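Local coordinates for pseudopodium-enriched atypical kinase 1 (Homo sapiens, PDB 6BHC), which is a pseudokinase with a protein kinase fold and an unusual catalytic cleft, and dimerises through a novel arrangement of that fold, at residues Ala159-Val162 against Arg163-Ala167. The protein carries 1 engineered substitution. Residues are numbered along the deposited sequence; the frame is centred on the assembly and turned at random.
Sequences ADFV and RDSLA
Arg-163 reaches back along one turn of helix to grip the carboxylate of Asp-160 in a salt bridge. The guanidinium comes end-on, with both terminal nitrogens on the same oxygen: NH2 of Arg-163 lies 2.9 Å from OD1 of Asp-160. NH1 uses the anti lone pair of that oxygen, while NH2 approaches from above the carboxylate plane. OD1 lies at the guanidinium edge, and the two flat groups stand 75° apart. The arginine chain is extended up to a bend at chi3 (68°), which folds the head group over toward the aspartate. OD2 of Asp-160 accepts a bond from the backbone N of Thr-157, so the carboxylate also holds the end of strand 156-157, just before the helix. Replacing Asp-160 by alanine is likely to leave the Arg-163 head group free to turn and the N-H of Thr-157 without this acceptor.

A second link is made by Ser-165. Its hydroxyl donates to the backbone O of Phe-161, 2.7 Å from OG. The same OG sits over one face of the Phe-161 ring, 3.5 Å from CE1 and offset toward the rim. The Phe-161 chi1 of 168° sets CG opposite the backbone N and brings the ring under the Ser-165 hydroxyl.

Arg-163 N bonds to Ala-159 O at 2.9 Å, and Asp-164 N to Asp-160 O at 3.1 Å. Ser-165 N makes a weak bond to Val-162 O. Ser-165 stands at the N-cap position of helix 166-171, but its side chain makes no capping bond.

The contact spans the break between helices 158-163 and 166-171, in the helical C-lobe of the kinase fold, soon after the chain leaves the N-lobe sheet. Helix 173-194 packs against it, with Tyr-176 touching Val-162 and Ser-165, and Gln-179 touching Phe-161.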
loop_
_atom_site.group_PDB
_atom_site.type_symbol
_atom_site.label_atom_id
_atom_site.label_comp_id
_atom_site.label_asym_id
_atom_site.label_seq_id
_atom_site.Cartn_x
_atom_site.Cartn_y
_atom_site.Cartn_z
ATOM N N ALA A 159 4.928 29.759 18.619
ATOM C CA ALA A 159 4.949 31.216 18.704
ATOM C C ALA A 159 5.777 31.823 17.577
ATOM O O ALA A 159 5.372 32.821 16.971
ATOM C CB ALA A 159 5.486 31.659 20.065
ATOM N N ASP A 160 6.936 31.231 17.278
ATOM C CA ASP A 160 7.746 31.717 16.165
ATOM C C ASP A 160 7.034 31.505 14.837
ATOM O O ASP A 160 7.082 32.366 13.951
ATOM C CB ASP A 160 9.106 31.018 16.153
ATOM C CG ASP A 160 9.889 31.231 17.432
ATOM O OD1 ASP A 160 9.805 32.334 18.015
ATOM O OD2 ASP A 160 10.594 30.289 17.854
ATOM N N PHE A 161 6.374 30.356 14.679
ATOM C CA PHE A 161 5.645 30.075 13.447
ATOM C C PHE A 161 4.494 31.054 13.256
ATOM O O PHE A 161 4.295 31.589 12.160
ATOM C CB PHE A 161 5.140 28.632 13.469
ATOM C CG PHE A 161 4.149 28.316 12.387
ATOM C CD1 PHE A 161 4.568 28.102 11.086
ATOM C CD2 PHE A 161 2.797 28.220 12.676
ATOM C CE1 PHE A 161 3.658 27.808 10.090
ATOM C CE2 PHE A 161 1.882 27.926 11.685
ATOM C CZ PHE A 161 2.313 27.719 10.391
ATOM N N VAL A 162 3.726 31.304 14.320
ATOM C CA VAL A 162 2.609 32.240 14.229
ATOM C C VAL A 162 3.114 33.648 13.933
ATOM O O VAL A 162 2.517 34.382 13.135
ATOM C CB VAL A 162 1.770 32.189 15.521
ATOM C CG1 VAL A 162 0.749 33.313 15.544
ATOM C CG2 VAL A 162 1.075 30.840 15.646
ATOM N N ARG A 163 4.231 34.039 14.554
ATOM C CA ARG A 163 4.766 35.382 14.350
ATOM C C ARG A 163 5.206 35.597 12.906
ATOM O O ARG A 163 5.055 36.699 12.365
ATOM C CB ARG A 163 5.932 35.632 15.309
ATOM C CG ARG A 163 6.510 37.039 15.234
ATOM C CD ARG A 163 7.593 37.274 16.284
ATOM N NE ARG A 163 8.797 36.482 16.037
ATOM C CZ ARG A 163 9.142 35.405 16.736
ATOM N NH1 ARG A 163 8.376 34.984 17.734
ATOM N NH2 ARG A 163 10.256 34.750 16.439
ATOM N N ASP A 164 5.745 34.564 12.264
ATOM C CA ASP A 164 6.277 34.683 10.913
ATOM C C ASP A 164 5.251 34.377 9.830
ATOM O O ASP A 164 5.598 34.410 8.644
ATOM C CB ASP A 164 7.484 33.755 10.738
ATOM C CG ASP A 164 8.572 34.016 11.760
ATOM O OD1 ASP A 164 8.713 35.177 12.198
ATOM O OD2 ASP A 164 9.286 33.059 12.127
ATOM N N SER A 165 4.002 34.086 10.199
ATOM C CA SER A 165 2.986 33.670 9.239
ATOM C C SER A 165 1.828 34.657 9.146
ATOM O O SER A 165 0.724 34.273 8.748
ATOM C CB SER A 165 2.460 32.277 9.590
ATOM O OG SER A 165 3.495 31.311 9.548
ATOM N N LEU A 166 2.049 35.923 9.505
ATOM C CA LEU A 166 0.970 36.901 9.418
ATOM C C LEU A 166 0.601 37.190 7.968
ATOM O O LEU A 166 -0.586 37.259 7.626
ATOM C CB LEU A 166 1.362 38.189 10.143
ATOM C CG LEU A 166 0.316 39.308 10.117
ATOM C CD1 LEU A 166 -1.004 38.836 10.715
ATOM C CD2 LEU A 166 0.829 40.541 10.844
ATOM N N ALA A 167 1.601 37.353 7.099
ATOM C CA ALA A 167 1.319 37.650 5.699
ATOM C C ALA A 167 0.707 36.450 4.987
ATOM O O ALA A 167 -0.174 36.611 4.134
ATOM C CB ALA A 167 2.594 38.105 4.989
#